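Local structure of 5'-deoxynucleotidase (Pyrococcus horikoshii, 2CQZ) at residues T78-L82 against S83-F87; L108-E111 against Y112-S116; I132-A135 against Y136-L140; Y164-D167 against I168-V172. The protein probably hydrolyses 2'-deoxyribonucleoside 5'-phosphates to the deoxyribonucleoside and phosphate, as a metal-dependent enzyme of the HD-domain superfamily. All blocks are in the same frame, centred on the assembly; numbering follows the deposited sequence.

Interaction 1 (T78-L82 against S83-F87); sequences TDIPL and SAQEF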
loop_
_atom_site.group_PDB
_atom_site.type_symbol
_atom_site.label_atom_id
_atom_site.label_comp_id
_atom_site.label_asym_id
_atom_site.label_seq_id
_atom_site.Cartn_x
_atom_site.Cartn_y
_atom_site.Cartn_z
ATOM N N THR A 78 -6.476 -3.201 -19.828
ATOM C CA THR A 78 -5.802 -2.412 -18.792
ATOM C C THR A 78 -5.776 -0.980 -19.324
ATOM O O THR A 78 -5.892 -0.758 -20.533
ATOM C CB THR A 78 -4.337 -2.853 -18.487
ATOM O OG1 THR A 78 -3.459 -2.372 -19.505
ATOM C CG2 THR A 78 -4.228 -4.358 -18.384
ATOM N N ASP A 79 -5.642 -0.012 -18.424
ATOM C CA ASP A 79 -5.639 1.392 -18.807
ATOM C C ASP A 79 -4.309 1.814 -19.400
ATOM O O ASP A 79 -3.522 2.495 -18.743
ATOM C CB ASP A 79 -5.979 2.253 -17.585
ATOM C CG ASP A 79 -5.937 3.740 -17.880
ATOM O OD1 ASP A 79 -6.366 4.148 -18.986
ATOM O OD2 ASP A 79 -5.490 4.504 -16.996
ATOM N N ILE A 80 -4.059 1.404 -20.641
ATOM C CA ILE A 80 -2.816 1.750 -21.330
ATOM C C ILE A 80 -2.744 3.267 -21.397
ATOM O O ILE A 80 -3.596 3.904 -21.996
ATOM C CB ILE A 80 -2.807 1.168 -22.739
ATOM C CG1 ILE A 80 -2.897 -0.357 -22.657
ATOM C CG2 ILE A 80 -1.560 1.608 -23.471
ATOM C CD1 ILE A 80 -3.187 -1.027 -23.981
ATOM N N PRO A 81 -1.719 3.862 -20.776
ATOM C CA PRO A 81 -1.528 5.320 -20.739
ATOM C C PRO A 81 -1.321 6.038 -22.083
ATOM O O PRO A 81 -0.738 5.487 -23.015
ATOM C CB PRO A 81 -0.338 5.479 -19.790
ATOM C CG PRO A 81 0.476 4.253 -20.084
ATOM C CD PRO A 81 -0.568 3.164 -20.171
ATOM N N LEU A 82 -1.802 7.279 -22.153
ATOM C CA LEU A 82 -1.694 8.107 -23.352
ATOM C C LEU A 82 -0.271 8.158 -23.874
ATOM O O LEU A 82 -0.050 8.204 -25.083
ATOM C CB LEU A 82 -2.164 9.534 -23.065
ATOM C CG LEU A 82 -3.319 10.068 -23.912
ATOM C CD1 LEU A 82 -3.595 11.519 -23.527
ATOM C CD2 LEU A 82 -2.974 9.959 -25.398
ATOM N N SER A 83 0.689 8.157 -22.955
ATOM C CA SER A 83 2.101 8.202 -23.325
ATOM C C SER A 83 2.516 6.935 -24.065
ATOM O O SER A 83 3.531 6.908 -24.751
ATOM C CB SER A 83 2.982 8.370 -22.079
ATOM O OG SER A 83 2.755 7.333 -21.127
ATOM N N ALA A 84 1.728 5.881 -23.929
ATOM C CA ALA A 84 2.055 4.631 -24.596
ATOM C C ALA A 84 1.288 4.463 -25.909
ATOM O O ALA A 84 1.704 3.703 -26.778
ATOM C CB ALA A 84 1.762 3.458 -23.665
ATOM N N GLN A 85 0.179 5.179 -26.050
ATOM C CA GLN A 85 -0.643 5.082 -27.246
ATOM C C GLN A 85 0.012 5.603 -28.528
ATOM O O GLN A 85 -0.602 5.610 -29.589
ATOM C CB GLN A 85 -1.984 5.772 -26.998
ATOM C CG GLN A 85 -2.827 5.046 -25.959
ATOM C CD GLN A 85 -4.081 5.799 -25.595
ATOM O OE1 GLN A 85 -4.840 6.217 -26.466
ATOM N NE2 GLN A 85 -4.313 5.973 -24.300
ATOM N N GLU A 86 1.261 6.036 -28.439
ATOM C CA GLU A 86 1.995 6.436 -29.645
ATOM C C GLU A 86 2.587 5.205 -30.304
ATOM O O GLU A 86 3.016 5.194 -31.451
ATOM C CB GLU A 86 3.117 7.404 -29.240
ATOM C CG GLU A 86 3.813 8.036 -30.446
ATOM C CD GLU A 86 5.294 8.206 -30.164
ATOM O OE1 GLU A 86 5.627 8.736 -29.107
ATOM O OE2 GLU A 86 6.098 7.909 -31.047
ATOM N N PHE A 87 2.607 4.133 -29.491
ATOM C CA PHE A 87 3.151 2.867 -29.938
ATOM C C PHE A 87 2.090 1.752 -29.928
ATOM O O PHE A 87 2.308 0.653 -30.409
ATOM C CB PHE A 87 4.270 2.485 -28.970
ATOM C CG PHE A 87 5.361 3.516 -29.004
ATOM C CD1 PHE A 87 6.315 3.459 -30.010
ATOM C CD2 PHE A 87 5.430 4.502 -28.029
ATOM C CE1 PHE A 87 7.322 4.412 -30.062
ATOM C CE2 PHE A 87 6.442 5.455 -28.090
ATOM C CZ PHE A 87 7.382 5.425 -29.114
#
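Q85 holds CG anti to its own carbonyl carbon (chi1 -67°) and runs on extended, which lays its side chain back along the turn towards I80. I80 has CG2 anti to its backbone N, and this branch faces A84. These contacts cross a type I beta turn, P81-A84, in the loop between helix 74-77 and helix 90-100 of the HD domain. The turn closes through the backbone: A84 N donates to P81 O at 2.7 Å. Q85 N adds weak bonds to P81 O and L82 O.

The small A84 methyl has two apolar neighbours. I80 CG2 lies 3.8 Å from A84 CB, and P81 CG lies 3.9 Å from the same atom. I76 of the second subunit also packs on A84. P81 rests on M20 and I24 of helix 20-24 and on T78 of the second subunit, which places the turn between its own chain and a partner. K90 NZ makes a weak hydrogen bond to I80 O, the oxygen that Q85 also uses.

The amide of Q85 passes alongside L82, with NE2 3.5 Å from L82 CA. It ends in a bent hydrogen bond, Q85 NE2 to I80 O at 3.2 Å, with an angle of 138° at the hydrogen.

Interaction 2 (L108-E111 against Y112-S116); sequences LYRE and YQECS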
loop_
_atom_site.group_PDB
_atom_site.type_symbol
_atom_site.label_atom_id
_atom_site.label_comp_id
_atom_site.label_asym_id
_atom_site.label_seq_id
_atom_site.Cartn_x
_atom_site.Cartn_y
_atom_site.Cartn_z
ATOM N N LEU A 108 -23.247 1.223 -27.331
ATOM C CA LEU A 108 -22.968 2.302 -26.389
ATOM C C LEU A 108 -21.523 2.750 -26.587
ATOM O O LEU A 108 -21.221 3.941 -26.607
ATOM C CB LEU A 108 -23.179 1.827 -24.951
ATOM C CG LEU A 108 -24.632 1.605 -24.536
ATOM C CD1 LEU A 108 -24.712 0.868 -23.212
ATOM C CD2 LEU A 108 -25.316 2.946 -24.429
ATOM N N TYR A 109 -20.627 1.786 -26.737
ATOM C CA TYR A 109 -19.227 2.103 -26.953
ATOM C C TYR A 109 -19.055 2.909 -28.246
ATOM O O TYR A 109 -18.472 3.998 -28.246
ATOM C CB TYR A 109 -18.407 0.823 -27.046
ATOM C CG TYR A 109 -17.028 1.061 -27.596
ATOM C CD1 TYR A 109 -16.047 1.696 -26.831
ATOM C CD2 TYR A 109 -16.721 0.719 -28.907
ATOM C CE1 TYR A 109 -14.795 1.992 -27.361
ATOM C CE2 TYR A 109 -15.472 1.011 -29.451
ATOM C CZ TYR A 109 -14.514 1.651 -28.674
ATOM O OH TYR A 109 -13.286 1.969 -29.220
ATOM N N ARG A 110 -19.572 2.365 -29.343
ATOM C CA ARG A 110 -19.477 3.006 -30.652
ATOM C C ARG A 110 -19.971 4.460 -30.625
ATOM O O ARG A 110 -19.271 5.361 -31.078
ATOM C CB ARG A 110 -20.252 2.162 -31.680
ATOM C CG ARG A 110 -20.095 2.561 -33.145
ATOM C CD ARG A 110 -21.087 3.649 -33.515
ATOM N NE ARG A 110 -22.445 3.311 -33.086
ATOM C CZ ARG A 110 -23.459 4.173 -33.045
ATOM N NH1 ARG A 110 -23.284 5.441 -33.409
ATOM N NH2 ARG A 110 -24.653 3.767 -32.623
ATOM N N GLU A 111 -21.162 4.697 -30.081
ATOM C CA GLU A 111 -21.707 6.053 -30.014
ATOM C C GLU A 111 -20.831 6.947 -29.143
ATOM O O GLU A 111 -20.660 8.133 -29.427
ATOM C CB GLU A 111 -23.143 6.022 -29.462
ATOM C CG GLU A 111 -23.750 7.388 -29.131
ATOM C CD GLU A 111 -25.208 7.286 -28.695
ATOM O OE1 GLU A 111 -25.787 8.308 -28.263
ATOM O OE2 GLU A 111 -25.782 6.179 -28.786
ATOM N N TYR A 112 -20.266 6.376 -28.086
ATOM C CA TYR A 112 -19.418 7.136 -27.182
ATOM C C TYR A 112 -18.188 7.682 -27.893
ATOM O O TYR A 112 -17.844 8.854 -27.729
ATOM C CB TYR A 112 -18.997 6.258 -25.996
ATOM C CG TYR A 112 -17.965 6.888 -25.084
ATOM C CD1 TYR A 112 -18.241 8.065 -24.385
ATOM C CD2 TYR A 112 -16.704 6.311 -24.933
ATOM C CE1 TYR A 112 -17.280 8.653 -23.559
ATOM C CE2 TYR A 112 -15.741 6.886 -24.115
ATOM C CZ TYR A 112 -16.035 8.055 -23.435
ATOM O OH TYR A 112 -15.076 8.633 -22.646
ATOM N N GLN A 113 -17.531 6.833 -28.680
ATOM C CA GLN A 113 -16.327 7.225 -29.410
ATOM C C GLN A 113 -16.600 8.284 -30.475
ATOM O O GLN A 113 -15.713 9.063 -30.818
ATOM C CB GLN A 113 -15.678 6.007 -30.074
ATOM C CG GLN A 113 -15.203 4.941 -29.106
ATOM C CD GLN A 113 -14.081 5.425 -28.201
ATOM O OE1 GLN A 113 -14.262 5.577 -26.990
ATOM N NE2 GLN A 113 -12.910 5.669 -28.788
ATOM N N GLU A 114 -17.822 8.310 -31.001
ATOM C CA GLU A 114 -18.176 9.280 -32.025
ATOM C C GLU A 114 -18.281 10.671 -31.436
ATOM O O GLU A 114 -18.071 11.669 -32.128
ATOM C CB GLU A 114 -19.498 8.902 -32.683
ATOM C CG GLU A 114 -19.355 7.908 -33.817
ATOM C CD GLU A 114 -20.699 7.480 -34.349
ATOM O OE1 GLU A 114 -21.562 8.368 -34.541
ATOM O OE2 GLU A 114 -20.890 6.265 -34.577
ATOM N N CYS A 115 -18.632 10.727 -30.159
ATOM C CA CYS A 115 -18.745 11.992 -29.451
ATOM C C CYS A 115 -19.598 13.007 -30.222
ATOM O O CYS A 115 -19.225 14.177 -30.355
ATOM C CB CYS A 115 -17.335 12.542 -29.209
ATOM S SG CYS A 115 -17.209 13.857 -27.983
ATOM N N SER A 116 -20.746 12.554 -30.722
ATOM C CA SER A 116 -21.649 13.424 -31.475
ATOM C C SER A 116 -22.925 13.751 -30.721
ATOM O O SER A 116 -23.283 14.920 -30.572
ATOM C CB SER A 116 -22.032 12.781 -32.819
ATOM O OG SER A 116 -20.886 12.533 -33.610
#
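Q113 N donates to Y109 O at 3.0 Å. Y112 N to L108 O, also 3.0 Å, is the preceding bond of the same alpha-helical series, in helix 106-114. One turn apart, the side chains of Y109 and Q113 meet as well. Q113 CG sits over one face of the Y109 ring, 3.8 Å from its centroid, in a CH-pi contact. The bend of Q113 at chi2 (-65°) brings CD beside the ring, and chi3 leaves the amide plane 10° from that of the ring. F98 stacks with the same ring.

R110 and E114 are modelled as a salt bridge, with the carboxylate at the edge of the guanidinium. The position of E114 OE2 is less certain, so the details of this pair are doubtful. The helix ends at E114; C115 follows with positive phi, and its N makes a weak bond to E111 O.

Helix 106-114 packs against three others. Y109 and Q113 face helix 90-100, while L108 and E111 face helix 60-69. Y112 lies between M66 of helix 60-69 and V123 and D127 of helix 118-140, and its side chain is about 5 Å from the bound nickel.

Interaction 3 (I132-A135 against Y136-L140); sequences ILQA and YQYEL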
loop_
_atom_site.group_PDB
_atom_site.type_symbol
_atom_site.label_atom_id
_atom_site.label_comp_id
_atom_site.label_asym_id
_atom_site.label_seq_id
_atom_site.Cartn_x
_atom_site.Cartn_y
_atom_site.Cartn_z
ATOM N N ILE A 132 -9.714 15.813 -14.203
ATOM C CA ILE A 132 -9.186 17.103 -13.782
ATOM C C ILE A 132 -9.299 17.221 -12.261
ATOM O O ILE A 132 -8.323 17.530 -11.572
ATOM C CB ILE A 132 -9.953 18.253 -14.487
ATOM C CG1 ILE A 132 -9.778 18.113 -16.002
ATOM C CG2 ILE A 132 -9.423 19.616 -14.031
ATOM C CD1 ILE A 132 -10.729 18.954 -16.815
ATOM N N LEU A 133 -10.493 16.958 -11.740
ATOM C CA LEU A 133 -10.718 17.019 -10.304
ATOM C C LEU A 133 -9.845 16.012 -9.552
ATOM O O LEU A 133 -9.521 16.216 -8.376
ATOM C CB LEU A 133 -12.187 16.771 -9.997
ATOM C CG LEU A 133 -13.069 17.877 -10.559
ATOM C CD1 LEU A 133 -14.534 17.586 -10.292
ATOM C CD2 LEU A 133 -12.659 19.191 -9.927
ATOM N N GLN A 134 -9.454 14.938 -10.233
ATOM C CA GLN A 134 -8.623 13.916 -9.613
ATOM C C GLN A 134 -7.197 14.420 -9.563
ATOM O O GLN A 134 -6.462 14.142 -8.619
ATOM C CB GLN A 134 -8.697 12.596 -10.404
ATOM C CG GLN A 134 -8.083 11.380 -9.687
ATOM C CD GLN A 134 -8.588 11.185 -8.247
ATOM O OE1 GLN A 134 -9.788 11.068 -8.000
ATOM N NE2 GLN A 134 -7.657 11.147 -7.297
ATOM N N ALA A 135 -6.811 15.167 -10.589
ATOM C CA ALA A 135 -5.471 15.729 -10.657
ATOM C C ALA A 135 -5.370 16.804 -9.572
ATOM O O ALA A 135 -4.335 16.973 -8.921
ATOM C CB ALA A 135 -5.243 16.338 -12.025
ATOM N N TYR A 136 -6.470 17.527 -9.394
ATOM C CA TYR A 136 -6.561 18.565 -8.387
ATOM C C TYR A 136 -6.246 17.959 -7.023
ATOM O O TYR A 136 -5.374 18.447 -6.298
ATOM C CB TYR A 136 -7.975 19.137 -8.371
ATOM C CG TYR A 136 -8.239 20.084 -7.234
ATOM C CD1 TYR A 136 -7.586 21.316 -7.164
ATOM C CD2 TYR A 136 -9.152 19.755 -6.226
ATOM C CE1 TYR A 136 -7.836 22.212 -6.109
ATOM C CE2 TYR A 136 -9.409 20.641 -5.167
ATOM C CZ TYR A 136 -8.743 21.869 -5.119
ATOM O OH TYR A 136 -8.968 22.747 -4.080
ATOM N N GLN A 137 -6.958 16.885 -6.686
ATOM C CA GLN A 137 -6.762 16.220 -5.411
ATOM C C GLN A 137 -5.343 15.722 -5.229
ATOM O O GLN A 137 -4.797 15.836 -4.138
ATOM C CB GLN A 137 -7.741 15.058 -5.249
ATOM C CG GLN A 137 -8.582 15.152 -3.970
ATOM C CD GLN A 137 -7.785 14.825 -2.715
ATOM O OE1 GLN A 137 -6.740 14.179 -2.781
ATOM N NE2 GLN A 137 -8.270 15.293 -1.565
ATOM N N TYR A 138 -4.733 15.180 -6.281
ATOM C CA TYR A 138 -3.371 14.673 -6.142
ATOM C C TYR A 138 -2.328 15.772 -6.039
ATOM O O TYR A 138 -1.170 15.504 -5.710
ATOM C CB TYR A 138 -2.990 13.733 -7.301
ATOM C CG TYR A 138 -3.701 12.394 -7.304
ATOM C CD1 TYR A 138 -3.945 11.702 -6.109
ATOM C CD2 TYR A 138 -4.147 11.819 -8.508
ATOM C CE1 TYR A 138 -4.616 10.484 -6.102
ATOM C CE2 TYR A 138 -4.827 10.591 -8.515
ATOM C CZ TYR A 138 -5.058 9.936 -7.304
ATOM O OH TYR A 138 -5.763 8.764 -7.287
ATOM N N GLU A 139 -2.722 17.006 -6.341
ATOM C CA GLU A 139 -1.786 18.121 -6.254
ATOM C C GLU A 139 -1.825 18.606 -4.825
ATOM O O GLU A 139 -0.816 19.046 -4.280
ATOM C CB GLU A 139 -2.160 19.238 -7.230
ATOM C CG GLU A 139 -1.901 18.846 -8.677
ATOM C CD GLU A 139 -2.232 19.943 -9.683
ATOM O OE1 GLU A 139 -3.309 20.576 -9.548
ATOM O OE2 GLU A 139 -1.415 20.152 -10.618
ATOM N N LEU A 140 -2.997 18.499 -4.213
ATOM C CA LEU A 140 -3.157 18.886 -2.824
ATOM C C LEU A 140 -2.335 17.903 -2.001
ATOM O O LEU A 140 -1.830 18.250 -0.927
ATOM C CB LEU A 140 -4.629 18.820 -2.409
ATOM C CG LEU A 140 -5.593 19.830 -3.038
ATOM C CD1 LEU A 140 -6.997 19.586 -2.494
ATOM C CD2 LEU A 140 -5.141 21.244 -2.723
#
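The last turns of helix 118-140, the long helix that carries the nickel ligand D127 further back, contain this contact. Main-chain bonds of the alpha-helical pattern run through it. Y136 N donates to I132 O at 2.9 Å. Q137 N reaches L133 O at 3.1 Å. Y138 N to Q134 O continues the series, and E139 N to A135 O is weak.

Q134 and Y138 are the main side-chain pair. Q134 puts CG anti to its backbone N (chi1 -168°) and then bends at chi2, which carries the amide over one face of the Y138 ring. Q134 CG lies 3.5 Å from Y138 CE2. The amide nitrogen is modelled too close to the ring, and its exact place is doubtful. As modelled, the amide and ring planes are 57° apart.

On another side of the helix, Y136 CB packs 3.3 Å from L133 O, and this carbonyl oxygen lies at the edge of the Y136 ring. L140 CG covers part of one face of that ring.

The polar ends of the main pair are used elsewhere. Y138 OH bonds to the backbone N of E31, and Q134 OE1 accepts from K15 of the fourth subunit. W22 meets the Y138 ring edge-to-face. The contact thus combines apolar packing of chain and ring with polar ends that tie the helix to its own chain and to a neighbouring subunit.

Interaction 4 (Y164-D167 against I168-V172); sequences YLED and ILNSV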
loop_
_atom_site.group_PDB
_atom_site.type_symbol
_atom_site.label_atom_id
_atom_site.label_comp_id
_atom_site.label_asym_id
_atom_site.label_seq_id
_atom_site.Cartn_x
_atom_site.Cartn_y
_atom_site.Cartn_z
ATOM N N TYR A 164 -23.681 24.749 -22.528
ATOM C CA TYR A 164 -24.639 24.791 -21.421
ATOM C C TYR A 164 -23.983 24.677 -20.042
ATOM O O TYR A 164 -24.675 24.772 -19.022
ATOM C CB TYR A 164 -25.643 23.650 -21.559
ATOM C CG TYR A 164 -26.463 23.676 -22.820
ATOM C CD1 TYR A 164 -27.652 24.404 -22.890
ATOM C CD2 TYR A 164 -26.064 22.950 -23.940
ATOM C CE1 TYR A 164 -28.432 24.401 -24.049
ATOM C CE2 TYR A 164 -26.829 22.938 -25.105
ATOM C CZ TYR A 164 -28.014 23.662 -25.154
ATOM O OH TYR A 164 -28.791 23.619 -26.295
ATOM N N LEU A 165 -22.661 24.481 -20.008
ATOM C CA LEU A 165 -21.936 24.303 -18.744
ATOM C C LEU A 165 -20.783 25.256 -18.464
ATOM O O LEU A 165 -19.948 24.983 -17.597
ATOM C CB LEU A 165 -21.389 22.884 -18.679
ATOM C CG LEU A 165 -22.370 21.765 -19.002
ATOM C CD1 LEU A 165 -21.593 20.484 -19.181
ATOM C CD2 LEU A 165 -23.405 21.647 -17.894
ATOM N N GLU A 166 -20.714 26.354 -19.200
ATOM C CA GLU A 166 -19.641 27.339 -19.022
ATOM C C GLU A 166 -19.347 27.725 -17.553
ATOM O O GLU A 166 -18.197 27.661 -17.081
ATOM C CB GLU A 166 -19.997 28.592 -19.827
ATOM C CG GLU A 166 -19.324 29.870 -19.350
ATOM C CD GLU A 166 -19.942 31.117 -19.962
ATOM O OE1 GLU A 166 -21.057 31.014 -20.524
ATOM O OE2 GLU A 166 -19.325 32.204 -19.874
ATOM N N ASP A 167 -20.393 28.120 -16.834
ATOM C CA ASP A 167 -20.252 28.522 -15.443
ATOM C C ASP A 167 -19.494 27.481 -14.634
ATOM O O ASP A 167 -18.596 27.808 -13.847
ATOM C CB ASP A 167 -21.631 28.752 -14.822
ATOM C CG ASP A 167 -22.497 27.496 -14.836
ATOM O OD1 ASP A 167 -22.463 26.763 -15.847
ATOM O OD2 ASP A 167 -23.223 27.247 -13.845
ATOM N N ILE A 168 -19.865 26.221 -14.820
ATOM C CA ILE A 168 -19.233 25.124 -14.104
ATOM C C ILE A 168 -17.767 24.938 -14.499
ATOM O O ILE A 168 -16.900 24.768 -13.643
ATOM C CB ILE A 168 -20.000 23.818 -14.361
ATOM C CG1 ILE A 168 -21.444 23.971 -13.872
ATOM C CG2 ILE A 168 -19.297 22.666 -13.678
ATOM C CD1 ILE A 168 -22.345 22.814 -14.228
ATOM N N LEU A 169 -17.490 24.968 -15.801
ATOM C CA LEU A 169 -16.123 24.804 -16.282
ATOM C C LEU A 169 -15.241 25.920 -15.732
ATOM O O LEU A 169 -14.041 25.747 -15.560
ATOM C CB LEU A 169 -16.098 24.820 -17.808
ATOM C CG LEU A 169 -16.989 23.764 -18.456
ATOM C CD1 LEU A 169 -16.861 23.857 -19.979
ATOM C CD2 LEU A 169 -16.577 22.379 -17.957
ATOM N N ASN A 170 -15.854 27.067 -15.460
ATOM C CA ASN A 170 -15.134 28.211 -14.920
ATOM C C ASN A 170 -14.765 27.964 -13.463
ATOM O O ASN A 170 -13.651 28.277 -13.031
ATOM C CB ASN A 170 -15.990 29.470 -15.059
ATOM C CG ASN A 170 -15.918 30.059 -16.460
ATOM O OD1 ASN A 170 -15.724 29.334 -17.450
ATOM N ND2 ASN A 170 -16.081 31.380 -16.557
ATOM N N SER A 171 -15.697 27.391 -12.711
ATOM C CA SER A 171 -15.446 27.073 -11.308
ATOM C C SER A 171 -14.331 26.036 -11.211
ATOM O O SER A 171 -13.552 26.038 -10.260
ATOM C CB SER A 171 -16.711 26.516 -10.648
ATOM O OG SER A 171 -17.777 27.451 -10.715
ATOM N N VAL A 172 -14.262 25.150 -12.204
ATOM C CA VAL A 172 -13.247 24.105 -12.236
ATOM C C VAL A 172 -11.879 24.685 -12.520
ATOM O O VAL A 172 -10.914 24.383 -11.820
ATOM C CB VAL A 172 -13.548 23.055 -13.317
ATOM C CG1 VAL A 172 -12.421 22.047 -13.389
ATOM C CG2 VAL A 172 -14.845 22.357 -13.010
#
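The backbone enters helix 166-173 here, with L165 at the N-cap position and L169 N bonded to L165 O at 3.0 Å. N170 N follows with E166 O at 2.9 Å.

L165 and I168 supply the apolar side. L165 CD2 meets I168 CD1 at 4.0 Å, and both residues pack on L47 of helix 33-53. L169 CG lies 3.3 Å from L165 O, and its side chain packs on helix 152-157.

D167 takes the hindered first torsion, with CG between the backbone N and the carbonyl carbon (chi1 61°). Its carboxylate therefore folds beside I168: D167 OD1 is 3.6 Å from I168 CG1, and the two side chains point the same way. D167 OD2 forms a salt bridge with R54.

The carbonyl of D167 is gripped twice by S171. S171 N donates at 3.1 Å to D167 O and S171 OG at 3.3 Å to the same atom, from opposite faces of the carbonyl plane. The hydroxyl thus donates back to a carbonyl of its own helix. A negatively charged carboxylate in this first turn would probably interact favourably with the helix dipole, while its salt bridge ties the start of the helix to R54.

Overall arrangement
The four contacts come in series along one all-helical chain. Interaction 1 is in the loop between helix 74-77 and helix 90-100, interaction 2 on helix 106-114, interaction 3 at the end of helix 118-140 and interaction 4 at the start of helix 166-173. Interactions 3 and 4 touch, I132 CG2 lying 3.9 Å from V172 CG1; both also meet the fourth subunit. Interactions 1 and 4 are on opposite sides of the chain's centre, 29 Å between centres. The side chain of Y112 in interaction 2 is about 5 Å from the nickel, those of Q85 and Q134 about 10 Å. Interaction 1 meets the second subunit, and interaction 3 also the third, in this six-chain assembly.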